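Local coordinates for Ras-related protein Rab-21 (Homo sapiens, PDB 1Z0I) that belongs to the Rab branch of the Ras family of small P-loop proteins and holds GDP with a magnesium ion in this model, at residues T20-R25 against Y146-K151; A82-D87 against L114-N119. All blocks are in the same frame, centred on the assembly; numbering follows the deposited sequence.

From the N terminus, strand 5-12 leads through the phosphate-binding loop into helix 19-28, where residues 20-25 form the first half of contact 1. Two strands, 43-50 and 53-60, follow before the chain reaches residues 82-87. These open contact 2; helices 91-95 and 97-107 intervene, and residues 114-119 close it alongside. The chain then passes helix 131-140 and enters strand 144-148, and residues 146-151 complete contact 1. Contact 2 thus lies wholly within the longer loop of contact 1. Strands 113-119 and 144-148 are neighbours in the sheet, with probable backbone hydrogen bonds from Tyr146 to Ile116 and Gly118. Both contacts reach GDP: contact 1 at its phosphates and base, contact 2 at the base alone.

Contact 1. Residues T20-R25 against Y146-K151; sequences TSLVLR and YHTSAK. With MG (magnesium ion), chain B; GDP (guanosine-5'-diphosphate), chain C.
Arg25 and Ala150 join the helix after the phosphate-binding loop to the SAK motif (Ser149, Ala150, Lys151) beside the guanine base. The guanidinium meets two backbone carbonyls edge-on. NE donates to Ala150 O at 2.7 Å, with an N-H...O angle of 158° and the oxygen close to the guanidinium plane. NH2 makes weaker, more bent bonds to Ala150 O (3.1 Å) and Lys151 O. The chain of Arg25 leaves the helix with CG anti to the backbone N (chi1 179°) and bends at chi2 and chi3, which turns the NE edge to the loop. NH1 bonds to Asn29, so the group is held from more than one edge.

The rest of the contact is mostly apolar. Ala150 CB sits 4.0 Å from Ser21 CB, and Leu22 CD2 also reaches it. Leu22 crosses Thr148 at about a right angle, its CD2 4.0 Å from Thr148 OG1. That hydroxyl is bonded to Asn119.

The two segments hold opposite ends of GDP. Ser21 grips O1A twice, through its N and through OG at 2.6 Å. Thr20 N bonds to O3B. Thr20 OG1 binds the magnesium ion at 2.1 Å, and O3B and four waters complete six ligands. Ala150 N points a weak bond at O6 of the base (2.9 Å), and Lys151 N a longer, weak one. Lys151 CB lies 3.5 Å from GDP N1. This arrangement, with P-loop helix and SAK loop joined around one nucleotide, is typical of the Ras family nucleotide site.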
# COMPACT_ATOMS: atom_id res chain seq x y z
N THR A 20 -5.52 4.28 5.43
CA THR A 20 -6.36 5.41 4.97
C THR A 20 -5.57 6.71 4.82
O THR A 20 -5.85 7.51 3.92
CB THR A 20 -7.58 5.67 5.89
OG1 THR A 20 -8.25 4.44 6.16
CG2 THR A 20 -8.57 6.64 5.24
N SER A 21 -4.59 6.93 5.71
CA SER A 21 -3.77 8.15 5.63
C SER A 21 -2.98 8.19 4.34
O SER A 21 -2.85 9.26 3.73
CB SER A 21 -2.83 8.28 6.82
OG SER A 21 -3.55 8.13 8.03
N LEU A 22 -2.50 7.02 3.91
CA LEU A 22 -1.73 6.88 2.67
C LEU A 22 -2.56 7.23 1.45
O LEU A 22 -2.09 7.95 0.55
CB LEU A 22 -1.18 5.45 2.50
CG LEU A 22 0.10 4.92 3.14
CD1 LEU A 22 0.48 3.62 2.44
CD2 LEU A 22 1.25 5.89 3.07
N VAL A 23 -3.80 6.74 1.40
CA VAL A 23 -4.65 7.08 0.25
C VAL A 23 -5.03 8.57 0.29
O VAL A 23 -4.96 9.25 -0.72
CB VAL A 23 -5.87 6.10 0.04
CG1 VAL A 23 -6.65 5.87 1.31
CG2 VAL A 23 -6.78 6.58 -1.06
N LEU A 24 -5.36 9.09 1.47
CA LEU A 24 -5.71 10.51 1.56
C LEU A 24 -4.55 11.46 1.26
O LEU A 24 -4.76 12.52 0.67
CB LEU A 24 -6.37 10.84 2.90
CG LEU A 24 -7.85 10.40 2.90
CD1 LEU A 24 -8.42 10.38 4.30
CD2 LEU A 24 -8.72 11.27 1.98
N ARG A 25 -3.34 11.06 1.65
CA ARG A 25 -2.15 11.86 1.37
C ARG A 25 -1.83 11.88 -0.14
O ARG A 25 -1.59 12.95 -0.72
CB ARG A 25 -0.94 11.38 2.19
CG ARG A 25 0.37 12.16 1.94
CD ARG A 25 0.26 13.66 2.32
NE ARG A 25 0.89 13.95 3.60
CZ ARG A 25 1.02 15.18 4.13
NH1 ARG A 25 0.57 16.25 3.50
NH2 ARG A 25 1.60 15.32 5.31
N TYR A 146 8.83 -1.24 0.57
CA TYR A 146 9.00 0.23 0.53
C TYR A 146 8.80 0.86 1.91
O TYR A 146 8.01 0.37 2.71
CB TYR A 146 7.98 0.89 -0.41
CG TYR A 146 7.78 0.30 -1.78
CD1 TYR A 146 7.15 -0.94 -1.95
CD2 TYR A 146 8.18 1.00 -2.93
CE1 TYR A 146 6.95 -1.48 -3.20
CE2 TYR A 146 7.99 0.46 -4.19
CZ TYR A 146 7.37 -0.78 -4.32
OH TYR A 146 7.17 -1.34 -5.57
N HIS A 147 9.48 1.99 2.13
CA HIS A 147 9.33 2.82 3.34
C HIS A 147 8.57 4.13 3.07
O HIS A 147 8.85 4.83 2.09
CB HIS A 147 10.71 3.14 3.92
CG HIS A 147 11.30 2.01 4.71
ND1 HIS A 147 10.67 1.45 5.81
CD2 HIS A 147 12.48 1.35 4.58
CE1 HIS A 147 11.42 0.48 6.30
NE2 HIS A 147 12.53 0.40 5.58
N THR A 148 7.59 4.44 3.93
CA THR A 148 6.74 5.65 3.79
C THR A 148 6.48 6.40 5.09
O THR A 148 6.44 5.82 6.16
CB THR A 148 5.32 5.31 3.26
OG1 THR A 148 4.74 4.29 4.09
CG2 THR A 148 5.34 4.89 1.81
N SER A 149 6.27 7.71 4.98
CA SER A 149 5.72 8.49 6.07
C SER A 149 4.61 9.35 5.48
O SER A 149 4.88 10.25 4.69
CB SER A 149 6.79 9.36 6.74
OG SER A 149 6.21 10.23 7.71
N ALA A 150 3.36 9.06 5.86
CA ALA A 150 2.19 9.84 5.44
C ALA A 150 2.15 11.24 6.10
O ALA A 150 1.59 12.18 5.55
CB ALA A 150 0.91 9.08 5.74
N LYS A 151 2.75 11.33 7.28
CA LYS A 151 2.79 12.53 8.09
C LYS A 151 3.65 13.61 7.46
O LYS A 151 3.23 14.78 7.42
CB LYS A 151 3.29 12.22 9.52
CG LYS A 151 3.37 13.46 10.41
CD LYS A 151 3.67 13.15 11.87
CE LYS A 151 3.85 14.47 12.63
NZ LYS A 151 4.33 14.27 14.02
MG MG B . -8.76 3.05 7.71
PB GDP C . -5.62 2.55 9.13
O1B GDP C . -6.48 1.92 10.22
O2B GDP C . -4.72 1.48 8.59
O3B GDP C . -6.50 3.11 8.03
O3A GDP C . -4.76 3.74 9.83
PA GDP C . -5.13 5.32 9.82
O1A GDP C . -4.87 5.97 8.46
O2A GDP C . -6.52 5.65 10.24
O5' GDP C . -4.09 5.95 10.85
C5' GDP C . -4.05 5.64 12.23
C4' GDP C . -3.35 6.79 12.98
O4' GDP C . -1.95 6.87 12.72
C3' GDP C . -3.92 8.14 12.63
O3' GDP C . -3.78 8.93 13.80
C2' GDP C . -2.96 8.73 11.64
O2' GDP C . -3.03 10.16 11.62
C1' GDP C . -1.64 8.16 12.15
N9 GDP C . -0.62 8.04 11.08
C8 GDP C . -0.82 7.55 9.85
N7 GDP C . 0.31 7.59 9.11
C5 GDP C . 1.28 8.10 9.89
C6 GDP C . 2.71 8.40 9.70
O6 GDP C . 3.29 8.17 8.62
N1 GDP C . 3.37 8.93 10.75
C2 GDP C . 2.76 9.20 11.94
N2 GDP C . 3.52 9.75 12.92
N3 GDP C . 1.44 8.95 12.18
C4 GDP C . 0.67 8.40 11.20
O HOH W 1 -8.92 1.55 9.72
O HOH W 2 -8.84 5.07 9.03
O HOH W 3 -10.67 3.26 7.61
O HOH W 4 -8.52 1.45 6.22

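Contact 2. Residues A82-D87 against L114-N119; sequences AILVYD and LCIVGN. With GDP (guanosine-5'-diphosphate), chain C.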
# COMPACT_ATOMS: atom_id res chain seq x y z
N ALA A 82 -1.55 -4.70 -5.15
CA ALA A 82 -1.94 -4.71 -3.73
C ALA A 82 -0.88 -4.05 -2.83
O ALA A 82 0.33 -4.28 -2.99
CB ALA A 82 -2.24 -6.13 -3.26
N ILE A 83 -1.35 -3.24 -1.88
CA ILE A 83 -0.47 -2.52 -0.94
C ILE A 83 -0.73 -3.04 0.50
O ILE A 83 -1.79 -2.76 1.12
CB ILE A 83 -0.63 -1.00 -1.11
CG1 ILE A 83 -0.25 -0.61 -2.55
CG2 ILE A 83 0.23 -0.19 -0.10
CD1 ILE A 83 -0.45 0.87 -2.91
N LEU A 84 0.20 -3.82 1.02
CA LEU A 84 0.04 -4.40 2.36
C LEU A 84 0.95 -3.66 3.37
O LEU A 84 2.18 -3.80 3.34
CB LEU A 84 0.24 -5.93 2.32
CG LEU A 84 0.36 -6.77 3.60
CD1 LEU A 84 -0.82 -6.59 4.57
CD2 LEU A 84 0.54 -8.27 3.22
N VAL A 85 0.32 -2.89 4.27
CA VAL A 85 1.02 -1.94 5.14
C VAL A 85 1.15 -2.49 6.59
O VAL A 85 0.23 -3.14 7.12
CB VAL A 85 0.31 -0.56 5.09
CG1 VAL A 85 1.08 0.54 5.86
CG2 VAL A 85 0.08 -0.12 3.64
N TYR A 86 2.31 -2.25 7.20
CA TYR A 86 2.48 -2.42 8.65
C TYR A 86 3.05 -1.11 9.25
O TYR A 86 3.33 -0.14 8.55
CB TYR A 86 3.37 -3.66 8.97
CG TYR A 86 4.80 -3.49 8.52
CD1 TYR A 86 5.74 -2.85 9.34
CD2 TYR A 86 5.20 -3.92 7.26
CE1 TYR A 86 7.05 -2.65 8.91
CE2 TYR A 86 6.50 -3.74 6.82
CZ TYR A 86 7.42 -3.11 7.65
OH TYR A 86 8.71 -2.93 7.21
N ASP A 87 3.24 -1.10 10.56
CA ASP A 87 3.74 0.08 11.26
C ASP A 87 5.12 -0.28 11.79
O ASP A 87 5.28 -1.24 12.55
CB ASP A 87 2.77 0.42 12.40
CG ASP A 87 3.22 1.60 13.27
OD1 ASP A 87 4.35 2.13 13.07
OD2 ASP A 87 2.42 1.97 14.16
N LEU A 114 2.39 -7.11 -5.88
CA LEU A 114 2.26 -6.86 -4.46
C LEU A 114 3.35 -5.90 -3.91
O LEU A 114 4.52 -5.98 -4.28
CB LEU A 114 2.24 -8.19 -3.69
CG LEU A 114 2.30 -8.30 -2.15
CD1 LEU A 114 1.19 -7.58 -1.42
CD2 LEU A 114 2.32 -9.77 -1.76
N CYS A 115 2.92 -4.99 -3.04
CA CYS A 115 3.82 -4.12 -2.29
C CYS A 115 3.73 -4.45 -0.79
O CYS A 115 2.63 -4.63 -0.23
CB CYS A 115 3.44 -2.66 -2.50
SG CYS A 115 3.37 -2.13 -4.24
N ILE A 116 4.89 -4.57 -0.13
CA ILE A 116 4.88 -4.55 1.33
C ILE A 116 5.54 -3.24 1.82
O ILE A 116 6.62 -2.85 1.36
CB ILE A 116 5.38 -5.89 1.96
CG1 ILE A 116 4.39 -7.01 1.58
CG2 ILE A 116 5.50 -5.77 3.49
CD1 ILE A 116 4.88 -8.45 1.76
N VAL A 117 4.83 -2.55 2.71
CA VAL A 117 5.13 -1.14 3.01
C VAL A 117 5.27 -0.87 4.51
O VAL A 117 4.33 -1.06 5.28
CB VAL A 117 4.04 -0.18 2.42
CG1 VAL A 117 4.38 1.32 2.72
CG2 VAL A 117 3.88 -0.42 0.93
N GLY A 118 6.46 -0.41 4.89
CA GLY A 118 6.70 0.02 6.27
C GLY A 118 6.36 1.50 6.40
O GLY A 118 7.11 2.36 5.90
N ASN A 119 5.23 1.80 7.04
CA ASN A 119 4.80 3.20 7.22
C ASN A 119 5.20 3.79 8.58
O ASN A 119 5.42 3.03 9.54
CB ASN A 119 3.28 3.36 7.00
CG ASN A 119 2.84 4.83 6.97
OD1 ASN A 119 3.40 5.65 6.22
ND2 ASN A 119 1.84 5.16 7.76
PB GDP C . -5.62 2.55 9.13
O1B GDP C . -6.48 1.92 10.22
O2B GDP C . -4.72 1.48 8.59
O3B GDP C . -6.50 3.11 8.03
O3A GDP C . -4.76 3.74 9.83
PA GDP C . -5.13 5.32 9.82
O1A GDP C . -4.87 5.97 8.46
O2A GDP C . -6.52 5.65 10.24
O5' GDP C . -4.09 5.95 10.85
C5' GDP C . -4.05 5.64 12.23
C4' GDP C . -3.35 6.79 12.98
O4' GDP C . -1.95 6.87 12.72
C3' GDP C . -3.92 8.14 12.63
O3' GDP C . -3.78 8.93 13.80
C2' GDP C . -2.96 8.73 11.64
O2' GDP C . -3.03 10.16 11.62
C1' GDP C . -1.64 8.16 12.15
N9 GDP C . -0.62 8.04 11.08
C8 GDP C . -0.82 7.55 9.85
N7 GDP C . 0.31 7.59 9.11
C5 GDP C . 1.28 8.10 9.89
C6 GDP C . 2.71 8.40 9.70
O6 GDP C . 3.29 8.17 8.62
N1 GDP C . 3.37 8.93 10.75
C2 GDP C . 2.76 9.20 11.94
N2 GDP C . 3.52 9.75 12.92
N3 GDP C . 1.44 8.95 12.18
C4 GDP C . 0.67 8.40 11.20
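Residues 82-87 and 114-119 pair as parallel strands from Ala82 with Leu114 to Asp87 with Asn119, their axes 4.7 Å apart at closest and 24° from parallel. Five backbone hydrogen bonds join them, from Cys115 N to Ala82 O (2.7 Å) through to Asn119 N to Tyr86 O (3.1 Å). Helices 91-95 and 97-107 lie between them in the chain, a beta-alpha-beta crossover.

On one face, Ile83 CG2 meets Val117 CG2 at 3.8 Å. Val85 and Val117 lie side by side and point the same way, and Val85 CG1 packs on Asn119 CB. Helix 156-169 covers Ile83 and Cys115 here. On the other face, Leu84 CB touches Leu114 CD1 and Ile116 CG1, and helix 97-107 covers Ala82 and Leu84. Tyr86 CG stands between its own backbone N and carbonyl carbon (chi1 67°). This folds the ring over the neighbouring strand, and Gly118 CA makes a CH-pi contact with it, 3.8 Å from the ring centroid. Ile116 CG2 meets the ring edge at CE2 (4.0 Å).

Asn119 begins the NKxD motif of the family. Its OD1 is taken up by strand 144-148 and its ND2 bonds to Val17 O, and ND2 comes within 3.2 Å of GDP N7. Asp87 OD1 bonds to Thr89 N. The chemistry implies that the apolar strands form buried core, while their polar C-terminal ends bring Asn119 to the base.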